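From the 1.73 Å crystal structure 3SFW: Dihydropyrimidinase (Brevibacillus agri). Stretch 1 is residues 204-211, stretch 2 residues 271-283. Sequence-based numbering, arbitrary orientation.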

# COMPACT_ATOMS: atom_id res chain seq x y z
N ASP A 204 -17.86 30.05 -13.45
CA ASP A 204 -16.55 30.71 -13.37
C ASP A 204 -15.41 29.69 -13.64
O ASP A 204 -15.62 28.48 -13.49
CB ASP A 204 -16.33 31.31 -11.96
CG ASP A 204 -16.96 32.71 -11.79
OD1 ASP A 204 -17.44 33.29 -12.78
OD2 ASP A 204 -16.95 33.21 -10.64
N PRO A 205 -14.23 30.20 -14.05
CA PRO A 205 -13.04 29.35 -14.33
C PRO A 205 -12.71 28.36 -13.21
O PRO A 205 -12.25 27.25 -13.52
CB PRO A 205 -11.92 30.38 -14.50
CG PRO A 205 -12.68 31.57 -15.20
CD PRO A 205 -13.98 31.62 -14.38
N ILE A 206 -12.88 28.73 -11.93
CA ILE A 206 -12.53 27.79 -10.85
C ILE A 206 -13.29 26.46 -10.95
O ILE A 206 -12.75 25.42 -10.59
CB ILE A 206 -12.72 28.43 -9.43
CG1 ILE A 206 -12.23 27.50 -8.32
CG2 ILE A 206 -14.18 28.81 -9.20
CD1 ILE A 206 -10.74 27.17 -8.41
N TYR A 207 -14.49 26.45 -11.52
CA TYR A 207 -15.24 25.18 -11.62
C TYR A 207 -14.63 24.24 -12.66
O TYR A 207 -14.93 23.05 -12.63
CB TYR A 207 -16.74 25.38 -11.89
CG TYR A 207 -17.38 26.08 -10.71
CD1 TYR A 207 -17.41 27.46 -10.66
CD2 TYR A 207 -17.69 25.37 -9.56
CE1 TYR A 207 -17.90 28.15 -9.55
CE2 TYR A 207 -18.17 26.04 -8.40
CZ TYR A 207 -18.24 27.43 -8.41
OH TYR A 207 -18.68 28.15 -7.30
N HIS A 208 -13.70 24.74 -13.47
CA HIS A 208 -12.92 23.83 -14.33
C HIS A 208 -12.12 22.84 -13.47
O HIS A 208 -11.99 21.65 -13.82
CB HIS A 208 -11.98 24.60 -15.30
CG HIS A 208 -11.10 23.69 -16.07
ND1 HIS A 208 -11.54 22.98 -17.17
CD2 HIS A 208 -9.83 23.29 -15.84
CE1 HIS A 208 -10.56 22.21 -17.61
NE2 HIS A 208 -9.50 22.41 -16.84
N ALA A 209 -11.62 23.30 -12.32
CA ALA A 209 -10.91 22.38 -11.45
C ALA A 209 -11.87 21.52 -10.65
O ALA A 209 -11.66 20.32 -10.49
CB ALA A 209 -9.96 23.13 -10.54
N TYR A 210 -12.89 22.15 -10.06
CA TYR A 210 -13.77 21.43 -9.18
C TYR A 210 -14.49 20.28 -9.84
O TYR A 210 -14.90 19.34 -9.16
CB TYR A 210 -14.79 22.36 -8.54
CG TYR A 210 -14.18 23.40 -7.63
CD1 TYR A 210 -14.91 24.56 -7.30
CD2 TYR A 210 -12.92 23.23 -7.06
CE1 TYR A 210 -14.38 25.52 -6.41
CE2 TYR A 210 -12.37 24.20 -6.20
CZ TYR A 210 -13.14 25.32 -5.84
OH TYR A 210 -12.60 26.31 -5.02
N THR A 211 -14.67 20.35 -11.16
CA THR A 211 -15.41 19.34 -11.89
C THR A 211 -14.47 18.22 -12.43
O THR A 211 -14.93 17.29 -13.12
CB THR A 211 -16.16 19.95 -13.11
OG1 THR A 211 -15.25 20.71 -13.92
CG2 THR A 211 -17.32 20.90 -12.65
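Stretch 2 271-283: DITALEKPDFEGA

No direct hydrogen bond joins the two stretches; the polar links between them run through two waters. Water 1 accepts from Ile-206 N (3.0 Å) and donates to Leu-275 O (2.7 Å). Ile-206 N and Leu-275 O are themselves 3.6 Å apart and not hydrogen-bonded; the water sits to one side of the pair and bridges them. Water 2 lies 2.8 Å from Tyr-210 OH and donates to Glu-276 OE2 at 2.7 Å, connecting two side chains whose oxygens, Tyr-210 OH and Glu-276 OE2, are 4.5 Å from each other.

Stretch 2 folds as a 3-10 segment, 272-276, followed by a type I' turn from Pro-278 to Glu-281, with Asp-279 and Phe-280 at positive phi, and a second 3-10 segment from 281. The first segment runs opposite in order to the helix of stretch 1: Ile-272 lies nearest Ala-209, and Leu-275 nearest Ile-206. Ile-272 CD1 packs 3.8 Å from Ala-209 CB and 3.9 Å from Tyr-210 CE2. One turn on, Leu-275 CB meets Ile-206 CD1 at 3.8 Å, while Leu-275 CD2 approaches Pro-205 O at 3.5 Å. The turn then brings the chain back to Pro-205, whose CG lies 3.8 Å from Phe-280 CD1 and whose CB lies 3.8 Å from Gly-282 C. Gly-282 fits closely here; a CB would clash with Leu-275 O.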

# COMPACT_ATOMS: atom_id res chain seq x y z
N ASP A 271 -0.70 26.22 -8.59
CA ASP A 271 -1.68 25.48 -7.81
C ASP A 271 -3.10 26.00 -8.05
O ASP A 271 -3.26 27.02 -8.71
CB ASP A 271 -1.32 25.45 -6.31
CG ASP A 271 -1.59 26.77 -5.62
OD1 ASP A 271 -2.75 27.04 -5.28
OD2 ASP A 271 -0.64 27.53 -5.45
N ILE A 272 -4.09 25.24 -7.57
CA ILE A 272 -5.48 25.39 -7.95
C ILE A 272 -5.94 26.83 -7.63
O ILE A 272 -6.84 27.35 -8.26
CB ILE A 272 -6.35 24.39 -7.16
CG1 ILE A 272 -7.81 24.39 -7.64
CG2 ILE A 272 -6.23 24.60 -5.60
CD1 ILE A 272 -8.67 23.31 -6.96
N THR A 273 -5.30 27.49 -6.66
CA THR A 273 -5.71 28.88 -6.35
C THR A 273 -5.57 29.87 -7.53
O THR A 273 -6.22 30.93 -7.54
CB THR A 273 -5.03 29.48 -5.07
OG1 THR A 273 -3.61 29.56 -5.25
CG2 THR A 273 -5.38 28.66 -3.82
N ALA A 274 -4.71 29.56 -8.50
CA ALA A 274 -4.53 30.49 -9.64
C ALA A 274 -5.86 30.64 -10.42
O ALA A 274 -6.06 31.64 -11.12
CB ALA A 274 -3.41 29.99 -10.59
N LEU A 275 -6.70 29.62 -10.36
CA LEU A 275 -7.93 29.64 -11.15
C LEU A 275 -8.95 30.59 -10.53
O LEU A 275 -10.01 30.82 -11.13
CB LEU A 275 -8.55 28.25 -11.27
CG LEU A 275 -7.84 27.53 -12.43
CD1 LEU A 275 -6.86 26.55 -11.84
CD2 LEU A 275 -8.80 26.83 -13.36
N GLU A 276 -8.68 31.00 -9.29
CA GLU A 276 -9.61 31.89 -8.56
C GLU A 276 -9.36 33.35 -8.89
O GLU A 276 -10.10 34.23 -8.41
CB GLU A 276 -9.50 31.71 -7.05
CG GLU A 276 -9.84 30.34 -6.50
CD GLU A 276 -9.31 30.19 -5.05
OE1 GLU A 276 -9.07 31.22 -4.37
OE2 GLU A 276 -9.11 29.06 -4.59
N LYS A 277 -8.32 33.63 -9.68
CA LYS A 277 -7.99 35.04 -9.95
C LYS A 277 -9.18 35.73 -10.59
O LYS A 277 -9.79 35.19 -11.51
CB LYS A 277 -6.75 35.22 -10.82
CG LYS A 277 -5.44 34.77 -10.20
CD LYS A 277 -4.37 34.72 -11.31
CE LYS A 277 -3.02 34.18 -10.78
NZ LYS A 277 -2.36 35.14 -9.82
N PRO A 278 -9.54 36.92 -10.09
CA PRO A 278 -10.79 37.57 -10.51
C PRO A 278 -10.73 38.20 -11.93
O PRO A 278 -9.66 38.20 -12.59
CB PRO A 278 -11.00 38.65 -9.43
CG PRO A 278 -9.59 39.07 -9.07
CD PRO A 278 -8.73 37.78 -9.20
N ASP A 279 -11.87 38.70 -12.41
CA ASP A 279 -11.89 39.46 -13.66
C ASP A 279 -11.56 38.51 -14.82
O ASP A 279 -10.85 38.91 -15.75
CB ASP A 279 -10.80 40.54 -13.66
CG ASP A 279 -11.06 41.67 -12.69
OD1 ASP A 279 -12.22 42.12 -12.60
OD2 ASP A 279 -10.08 42.15 -12.07
N PHE A 280 -11.96 37.25 -14.67
CA PHE A 280 -11.72 36.19 -15.67
C PHE A 280 -10.27 35.76 -15.77
O PHE A 280 -9.95 34.88 -16.63
CB PHE A 280 -12.22 36.64 -17.05
CG PHE A 280 -12.49 35.49 -18.03
CD1 PHE A 280 -13.33 34.44 -17.68
CD2 PHE A 280 -11.82 35.44 -19.25
CE1 PHE A 280 -13.57 33.37 -18.58
CE2 PHE A 280 -12.04 34.34 -20.16
CZ PHE A 280 -12.92 33.32 -19.80
N GLU A 281 -9.38 36.33 -14.94
CA GLU A 281 -7.93 36.02 -15.07
C GLU A 281 -7.66 34.54 -14.87
O GLU A 281 -6.69 33.99 -15.44
CB GLU A 281 -7.06 36.83 -14.09
CG GLU A 281 -6.90 38.28 -14.46
CD GLU A 281 -5.84 38.54 -15.54
OE1 GLU A 281 -4.68 38.11 -15.39
OE2 GLU A 281 -6.15 39.33 -16.45
N GLY A 282 -8.54 33.90 -14.11
CA GLY A 282 -8.47 32.46 -13.83
C GLY A 282 -8.44 31.64 -15.14
O GLY A 282 -7.89 30.52 -15.14
N ALA A 283 -9.06 32.16 -16.20
CA ALA A 283 -9.15 31.41 -17.49
C ALA A 283 -7.76 31.20 -18.10
O ALA A 283 -7.54 30.24 -18.87
CB ALA A 283 -10.04 32.11 -18.49
O HOH W 1 -12.62 31.56 -11.10
O HOH W 2 -9.80 26.50 -4.73